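Local structure of malate dehydrogenase (Plasmodium falciparum, 6Y91) at residues Ile29-Val34 with Asn62-Ile67; Asp71-Thr76 with Leu107-Ala112. The protein is a malate dehydrogenase of the LDH/MDH superfamily that binds NAD and probably uses it to interconvert a 2-hydroxy acid and its 2-keto acid. All coordinates share one frame; numbering follows the deposited sequence.

How the contacts relate
Contact 1 (29-34 with 62-67) and contact 2 (71-76 with 107-112) both belong to the NAD-binding Rossmann domain. Along the chain both segments of contact 1 come before those of contact 2. Their centres lie about 12 Å apart. Both reach the six-stranded parallel sheet: contact 1 from strand 27-31, contact 2 from strand 72-75. Strand 3-7 runs between these two. The contacts meet directly where I67 CD1 packs 3.4 Å from C109 SG, and E65 lies against H108. Both also touch NAD, contact 1 at its adenosine half and contact 2 near its nicotinamide ribose. Loop 62-67 thus lies between segment 29-34, which carries the NAD contacts of contact 1, and the end of helix 92-108.

Contact 1 (Ile29-Val34 with Asn62-Ile67); sequences ILYDVV and NQIEDI. With NAD (nicotinamide-adenine-dinucleotide), chain E.
N62 ND2 donates two hydrogen bonds, to D32 O and to V34 O, each 2.9 Å long. It meets both carbonyls from above their planes, not on a lone pair. The amide thus ties down the turn after strand 27-31; N62 OD1 is held by Q39 NE2. D32 OD1 accepts from V34 N in an Asx turn, which shapes the same turn from within. D32 also takes NAD O2B on OD1 at 2.9 Å and NAD O3B on OD2 at 3.1 Å, and S9 N reaches OD2. An acidic residue at the end of the second strand, binding both adenosine ribose hydroxyls, is a hallmark of NAD-specific Rossmann folds. With CG anti to the backbone N (chi1 167°), the Y31 ring reaches I64, whose CG1 lies over one face, 4.2 Å from the Y31 ring centroid, a CH-pi contact. N62 O sits at the ring edge, 3.6 Å from Y31 CE1. Farther on, I29 CG2 meets I67 CG2 at 4.0 Å, the two side chains crossing at about a right angle. Strand 27-31 runs between strands 3-7 and 58-61, while I67 packs on strand 3-7 and N62 on P38 of helix 37-52.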
loop_
_atom_site.group_PDB
_atom_site.type_symbol
_atom_site.label_atom_id
_atom_site.label_comp_id
_atom_site.label_asym_id
_atom_site.label_seq_id
_atom_site.Cartn_x
_atom_site.Cartn_y
_atom_site.Cartn_z
ATOM N N ILE A 29 -3.501 4.497 21.195
ATOM C CA ILE A 29 -3.793 5.380 22.319
ATOM C C ILE A 29 -2.847 6.572 22.250
ATOM O O ILE A 29 -1.623 6.413 22.344
ATOM C CB ILE A 29 -3.694 4.665 23.673
ATOM C CG1 ILE A 29 -4.911 3.757 23.862
ATOM C CG2 ILE A 29 -3.642 5.692 24.795
ATOM C CD1 ILE A 29 -4.603 2.444 24.474
ATOM N N LEU A 30 -3.412 7.761 22.066
ATOM C CA LEU A 30 -2.651 9.005 22.052
ATOM C C LEU A 30 -2.719 9.622 23.444
ATOM O O LEU A 30 -3.775 10.107 23.864
ATOM C CB LEU A 30 -3.202 9.958 20.995
ATOM C CG LEU A 30 -2.703 9.654 19.585
ATOM C CD1 LEU A 30 -3.750 10.029 18.556
ATOM C CD2 LEU A 30 -1.402 10.394 19.323
ATOM N N TYR A 31 -1.607 9.571 24.172
ATOM C CA TYR A 31 -1.525 10.139 25.508
ATOM C C TYR A 31 -0.696 11.416 25.487
ATOM O O TYR A 31 0.326 11.497 24.798
ATOM C CB TYR A 31 -0.913 9.144 26.497
ATOM C CG TYR A 31 -0.529 9.775 27.817
ATOM C CD1 TYR A 31 -1.496 10.118 28.753
ATOM C CD2 TYR A 31 0.799 10.041 28.121
ATOM C CE1 TYR A 31 -1.151 10.702 29.959
ATOM C CE2 TYR A 31 1.155 10.625 29.322
ATOM C CZ TYR A 31 0.176 10.953 30.237
ATOM O OH TYR A 31 0.524 11.533 31.435
ATOM N N ASP A 32 -1.141 12.410 26.250
ATOM C CA ASP A 32 -0.377 13.629 26.450
ATOM C C ASP A 32 -0.775 14.234 27.786
ATOM O O ASP A 32 -1.806 13.883 28.368
ATOM C CB ASP A 32 -0.595 14.632 25.311
ATOM C CG ASP A 32 0.609 15.527 25.081
ATOM O OD1 ASP A 32 0.776 16.506 25.837
ATOM O OD2 ASP A 32 1.389 15.250 24.145
ATOM N N VAL A 33 0.060 15.152 28.269
ATOM C CA VAL A 33 -0.214 15.818 29.536
ATOM C C VAL A 33 -1.143 17.018 29.370
ATOM O O VAL A 33 -1.843 17.384 30.325
ATOM C CB VAL A 33 1.105 16.235 30.219
ATOM C CG1 VAL A 33 1.757 17.394 29.479
ATOM C CG2 VAL A 33 0.874 16.578 31.685
ATOM N N VAL A 34 -1.187 17.622 28.188
ATOM C CA VAL A 34 -1.946 18.849 27.960
ATOM C C VAL A 34 -3.387 18.461 27.647
ATOM O O VAL A 34 -3.619 17.713 26.683
ATOM C CB VAL A 34 -1.344 19.680 26.822
ATOM C CG1 VAL A 34 -2.259 20.851 26.485
ATOM C CG2 VAL A 34 0.043 20.172 27.204
ATOM N N ASN A 62 -5.850 11.885 28.446
ATOM C CA ASN A 62 -4.918 12.525 29.366
ATOM C C ASN A 62 -4.656 11.662 30.592
ATOM O O ASN A 62 -4.045 12.137 31.556
ATOM C CB ASN A 62 -5.443 13.894 29.806
ATOM C CG ASN A 62 -5.490 14.896 28.675
ATOM O OD1 ASN A 62 -6.568 15.295 28.228
ATOM N ND2 ASN A 62 -4.320 15.317 28.207
ATOM N N GLN A 63 -5.119 10.416 30.587
ATOM C CA GLN A 63 -4.988 9.516 31.727
ATOM C C GLN A 63 -3.993 8.427 31.348
ATOM O O GLN A 63 -4.263 7.608 30.462
ATOM C CB GLN A 63 -6.344 8.927 32.111
ATOM C CG GLN A 63 -7.336 9.960 32.621
ATOM C CD GLN A 63 -6.920 10.554 33.950
ATOM O OE1 GLN A 63 -6.693 11.758 34.063
ATOM N NE2 GLN A 63 -6.815 9.708 34.968
ATOM N N ILE A 64 -2.840 8.424 32.021
ATOM C CA ILE A 64 -1.755 7.532 31.627
ATOM C C ILE A 64 -2.106 6.072 31.886
ATOM O O ILE A 64 -1.596 5.180 31.202
ATOM C CB ILE A 64 -0.447 7.940 32.332
ATOM C CG1 ILE A 64 0.742 7.201 31.716
ATOM C CG2 ILE A 64 -0.532 7.686 33.830
ATOM C CD1 ILE A 64 2.003 8.026 31.649
ATOM N N GLU A 65 -2.979 5.793 32.855
ATOM C CA GLU A 65 -3.396 4.414 33.091
ATOM C C GLU A 65 -4.081 3.788 31.882
ATOM O O GLU A 65 -4.272 2.567 31.868
ATOM C CB GLU A 65 -4.322 4.340 34.310
ATOM C CG GLU A 65 -5.540 5.248 34.234
ATOM C CD GLU A 65 -5.305 6.599 34.881
ATOM O OE1 GLU A 65 -4.146 7.067 34.883
ATOM O OE2 GLU A 65 -6.281 7.194 35.387
ATOM N N ASP A 66 -4.441 4.579 30.869
ATOM C CA ASP A 66 -5.077 4.066 29.661
ATOM C C ASP A 66 -4.113 3.419 28.676
ATOM O O ASP A 66 -4.551 3.006 27.598
ATOM C CB ASP A 66 -5.819 5.202 28.948
ATOM C CG ASP A 66 -7.165 5.501 29.570
ATOM O OD1 ASP A 66 -7.824 4.551 30.038
ATOM O OD2 ASP A 66 -7.563 6.687 29.593
ATOM N N ILE A 67 -2.829 3.315 28.994
ATOM C CA ILE A 67 -1.880 2.614 28.136
ATOM C C ILE A 67 -1.729 1.149 28.550
ATOM O O ILE A 67 -0.769 0.492 28.155
ATOM C CB ILE A 67 -0.527 3.334 28.055
ATOM C CG1 ILE A 67 0.112 3.489 29.433
ATOM C CG2 ILE A 67 -0.691 4.684 27.368
ATOM C CD1 ILE A 67 1.597 3.727 29.369
HETATM P PA NAD E . 6.541 18.199 20.616
HETATM O O1A NAD E . 5.997 18.794 19.411
HETATM O O2A NAD E . 6.736 19.351 21.468
HETATM O O5B NAD E . 5.523 17.118 21.282
HETATM C C5B NAD E . 5.887 16.628 22.553
HETATM C C4B NAD E . 4.698 16.487 23.405
HETATM O O4B NAD E . 5.110 15.979 24.745
HETATM C C3B NAD E . 4.055 17.827 23.606
HETATM O O3B NAD E . 2.707 17.803 23.019
HETATM C C2B NAD E . 3.982 18.053 25.033
HETATM O O2B NAD E . 2.669 18.594 25.378
HETATM C C1B NAD E . 4.140 16.695 25.628
HETATM N N9A NAD E . 4.547 16.663 26.997
HETATM C C8A NAD E . 5.196 17.620 27.650
HETATM N N7A NAD E . 5.378 17.290 28.754
HETATM C C5A NAD E . 4.878 16.056 29.017
HETATM C C6A NAD E . 4.819 15.177 30.187
HETATM N N6A NAD E . 5.393 15.579 31.465
HETATM N N1A NAD E . 4.168 13.877 30.059
HETATM C C2A NAD E . 3.660 13.596 28.835
HETATM N N3A NAD E . 3.714 14.356 27.833
HETATM C C4A NAD E . 4.218 15.427 27.830
HETATM O O3 NAD E . 7.956 17.417 20.337
HETATM P PN NAD E . 8.288 16.454 19.019
HETATM O O1N NAD E . 7.244 15.447 18.780
HETATM O O2N NAD E . 8.327 17.199 17.762
HETATM O O5D NAD E . 9.711 15.667 19.362
HETATM C C5D NAD E . 9.658 14.690 20.394
HETATM C C4D NAD E . 10.982 14.350 20.938
HETATM O O4D NAD E . 11.824 13.603 19.948
HETATM C C3D NAD E . 11.672 15.683 21.183
HETATM O O3D NAD E . 12.566 15.649 22.309
HETATM C C2D NAD E . 12.460 15.869 19.998
HETATM O O2D NAD E . 13.323 16.967 20.280
HETATM C C1D NAD E . 13.069 14.464 19.824
HETATM N N1N NAD E . 13.711 14.224 18.726
HETATM C C2N NAD E . 14.423 13.009 18.685
HETATM C C3N NAD E . 15.165 12.539 17.368
HETATM C C7N NAD E . 15.912 11.180 17.373
HETATM O O7N NAD E . 16.634 10.854 16.484
HETATM N N7N NAD E . 15.707 10.280 18.521
HETATM C C4N NAD E . 15.115 13.345 16.254
HETATM C C5N NAD E . 14.258 14.458 16.266
HETATM C C6N NAD E . 13.456 14.856 17.551
#

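Contact 2 (Asp71-Thr76 with Leu107-Ala112); sequences DIIVIT and LHCSKA. With NAD (nicotinamide-adenine-dinucleotide), chain E.
The backbones of D71 and A112 come together with their CA atoms 4.5 Å apart, and D71 O makes a CA-H...O contact with A112 CA at 3.5 Å. This is part of a beta-alpha-beta crossover of the Rossmann fold: strand 72-75, helix 92-108, then strand 113-116, which lies parallel beside the first. C109 is the first residue to leave the helical conformation. A type I beta turn from C109 to A112 follows, closed by A112 N to C109 O at 3.2 Å. It turns the chain back to enter the sheet next to strand 72-75. No hydrogen bond joins the two segments; the pairing begins just beyond, where D71 and I73 bond to F113, and I73 also to I115.

The side-chain contact is apolar and buried, and I73 carries it. Its CG1 branch lies beside the backbone N, and chi2 of 176° extends CD1 straight toward the turn. There I73 CD1 touches two partners, C109 SG at 3.4 Å and A112 CB at 3.6 Å. C109 CB already points toward the strand, and chi1 of 40° sets SG between the backbone N and the carbonyl carbon, at the I73 methyl. The methyl of A112 (CB) also lies against I73 CG1, at 3.8 Å, so the end of the isoleucine is held by both ends of the turn. V105 of helix 92-108 and I7 of strand 3-7 add to the packing round I73.

The CB of D71 points away from the turn, and OD2 accepts from K3 N. This adds a side-chain bond to the backbone pairing of I72 with K3 and A5. At the other end of the segment the chain reaches the cofactor: T76 O lies 3.4 Å from NAD C5D, and T76 CB is 3.6 Å from the same carbon.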
loop_
_atom_site.group_PDB
_atom_site.type_symbol
_atom_site.label_atom_id
_atom_site.label_comp_id
_atom_site.label_asym_id
_atom_site.label_seq_id
_atom_site.Cartn_x
_atom_site.Cartn_y
_atom_site.Cartn_z
ATOM N N ASP A 71 1.179 -3.204 23.706
ATOM C CA ASP A 71 2.277 -3.971 23.129
ATOM C C ASP A 71 3.443 -3.076 22.730
ATOM O O ASP A 71 4.600 -3.498 22.821
ATOM C CB ASP A 71 1.790 -4.756 21.910
ATOM C CG ASP A 71 0.604 -5.643 22.220
ATOM O OD1 ASP A 71 0.805 -6.724 22.812
ATOM O OD2 ASP A 71 -0.531 -5.261 21.865
ATOM N N ILE A 72 3.159 -1.849 22.296
ATOM C CA ILE A 72 4.166 -0.919 21.801
ATOM C C ILE A 72 4.047 0.386 22.575
ATOM O O ILE A 72 2.938 0.827 22.900
ATOM C CB ILE A 72 4.005 -0.675 20.284
ATOM C CG1 ILE A 72 4.468 -1.899 19.491
ATOM C CG2 ILE A 72 4.760 0.573 19.836
ATOM C CD1 ILE A 72 5.961 -1.938 19.230
ATOM N N ILE A 73 5.189 0.996 22.886
ATOM C CA ILE A 73 5.242 2.295 23.544
ATOM C C ILE A 73 6.243 3.172 22.808
ATOM O O ILE A 73 7.392 2.768 22.598
ATOM C CB ILE A 73 5.626 2.169 25.027
ATOM C CG1 ILE A 73 4.498 1.503 25.803
ATOM C CG2 ILE A 73 5.934 3.534 25.615
ATOM C CD1 ILE A 73 4.848 1.263 27.226
ATOM N N VAL A 74 5.808 4.366 22.419
ATOM C CA VAL A 74 6.650 5.339 21.735
ATOM C C VAL A 74 6.635 6.613 22.569
ATOM O O VAL A 74 5.597 7.278 22.680
ATOM C CB VAL A 74 6.175 5.606 20.301
ATOM C CG1 VAL A 74 6.972 6.742 19.684
ATOM C CG2 VAL A 74 6.309 4.341 19.466
ATOM N N ILE A 75 7.779 6.952 23.155
ATOM C CA ILE A 75 7.891 8.057 24.101
ATOM C C ILE A 75 8.530 9.245 23.394
ATOM O O ILE A 75 9.728 9.230 23.089
ATOM C CB ILE A 75 8.701 7.655 25.339
ATOM C CG1 ILE A 75 8.106 6.400 25.972
ATOM C CG2 ILE A 75 8.748 8.798 26.344
ATOM C CD1 ILE A 75 8.962 5.807 27.048
ATOM N N THR A 76 7.726 10.273 23.126
ATOM C CA THR A 76 8.212 11.564 22.658
ATOM C C THR A 76 7.999 12.670 23.682
ATOM O O THR A 76 8.299 13.834 23.393
ATOM C CB THR A 76 7.523 11.947 21.341
ATOM O OG1 THR A 76 6.103 11.850 21.502
ATOM C CG2 THR A 76 7.961 11.023 20.219
ATOM N N LEU A 107 4.222 -0.148 36.040
ATOM C CA LEU A 107 3.059 -0.654 36.740
ATOM C C LEU A 107 1.862 -0.895 35.827
ATOM O O LEU A 107 0.947 -1.641 36.210
ATOM C CB LEU A 107 2.637 0.277 37.901
ATOM C CG LEU A 107 2.200 1.734 37.708
ATOM C CD1 LEU A 107 1.075 2.089 38.659
ATOM C CD2 LEU A 107 3.345 2.656 37.980
ATOM N N HIS A 108 1.837 -0.299 34.638
ATOM C CA HIS A 108 0.674 -0.403 33.762
ATOM C C HIS A 108 0.876 -1.341 32.575
ATOM O O HIS A 108 -0.053 -2.071 32.214
ATOM C CB HIS A 108 0.263 0.984 33.258
ATOM C CG HIS A 108 -0.274 1.878 34.333
ATOM N ND1 HIS A 108 -1.188 1.446 35.271
ATOM C CD2 HIS A 108 -0.016 3.174 34.628
ATOM C CE1 HIS A 108 -1.474 2.439 36.094
ATOM N NE2 HIS A 108 -0.774 3.499 35.727
ATOM N N CYS A 109 2.047 -1.332 31.933
ATOM C CA CYS A 109 2.272 -2.084 30.694
ATOM C C CYS A 109 3.704 -2.631 30.666
ATOM O O CYS A 109 4.486 -2.368 29.759
ATOM C CB CYS A 109 1.991 -1.216 29.470
ATOM S SG CYS A 109 2.580 0.466 29.652
ATOM N N SER A 110 4.058 -3.401 31.701
ATOM C CA SER A 110 5.441 -3.815 31.915
ATOM C C SER A 110 6.021 -4.669 30.787
ATOM O O SER A 110 7.247 -4.714 30.637
ATOM C CB SER A 110 5.546 -4.577 33.238
ATOM O OG SER A 110 4.916 -5.842 33.150
ATOM N N LYS A 111 5.196 -5.341 29.982
ATOM C CA LYS A 111 5.720 -6.225 28.947
ATOM C C LYS A 111 5.622 -5.614 27.553
ATOM O O LYS A 111 5.571 -6.347 26.559
ATOM C CB LYS A 111 5.020 -7.586 28.999
ATOM C CG LYS A 111 5.822 -8.641 29.769
ATOM C CD LYS A 111 4.942 -9.543 30.629
ATOM C CE LYS A 111 5.734 -10.147 31.789
ATOM N NZ LYS A 111 6.795 -11.092 31.338
ATOM N N ALA A 112 5.614 -4.284 27.465
ATOM C CA ALA A 112 5.620 -3.583 26.189
ATOM C C ALA A 112 7.038 -3.399 25.664
ATOM O O ALA A 112 7.984 -3.197 26.432
ATOM C CB ALA A 112 4.952 -2.219 26.331
HETATM P PA NAD E . 6.541 18.199 20.616
HETATM O O1A NAD E . 5.997 18.794 19.411
HETATM O O2A NAD E . 6.736 19.351 21.468
HETATM O O5B NAD E . 5.523 17.118 21.282
HETATM C C5B NAD E . 5.887 16.628 22.553
HETATM C C4B NAD E . 4.698 16.487 23.405
HETATM O O4B NAD E . 5.110 15.979 24.745
HETATM C C3B NAD E . 4.055 17.827 23.606
HETATM O O3B NAD E . 2.707 17.803 23.019
HETATM C C2B NAD E . 3.982 18.053 25.033
HETATM O O2B NAD E . 2.669 18.594 25.378
HETATM C C1B NAD E . 4.140 16.695 25.628
HETATM N N9A NAD E . 4.547 16.663 26.997
HETATM C C8A NAD E . 5.196 17.620 27.650
HETATM N N7A NAD E . 5.378 17.290 28.754
HETATM C C5A NAD E . 4.878 16.056 29.017
HETATM C C6A NAD E . 4.819 15.177 30.187
HETATM N N6A NAD E . 5.393 15.579 31.465
HETATM N N1A NAD E . 4.168 13.877 30.059
HETATM C C2A NAD E . 3.660 13.596 28.835
HETATM N N3A NAD E . 3.714 14.356 27.833
HETATM C C4A NAD E . 4.218 15.427 27.830
HETATM O O3 NAD E . 7.956 17.417 20.337
HETATM P PN NAD E . 8.288 16.454 19.019
HETATM O O1N NAD E . 7.244 15.447 18.780
HETATM O O2N NAD E . 8.327 17.199 17.762
HETATM O O5D NAD E . 9.711 15.667 19.362
HETATM C C5D NAD E . 9.658 14.690 20.394
HETATM C C4D NAD E . 10.982 14.350 20.938
HETATM O O4D NAD E . 11.824 13.603 19.948
HETATM C C3D NAD E . 11.672 15.683 21.183
HETATM O O3D NAD E . 12.566 15.649 22.309
HETATM C C2D NAD E . 12.460 15.869 19.998
HETATM O O2D NAD E . 13.323 16.967 20.280
HETATM C C1D NAD E . 13.069 14.464 19.824
HETATM N N1N NAD E . 13.711 14.224 18.726
HETATM C C2N NAD E . 14.423 13.009 18.685
HETATM C C3N NAD E . 15.165 12.539 17.368
HETATM C C7N NAD E . 15.912 11.180 17.373
HETATM O O7N NAD E . 16.634 10.854 16.484
HETATM N N7N NAD E . 15.707 10.280 18.521
HETATM C C4N NAD E . 15.115 13.345 16.254
HETATM C C5N NAD E . 14.258 14.458 16.266
HETATM C C6N NAD E . 13.456 14.856 17.551
#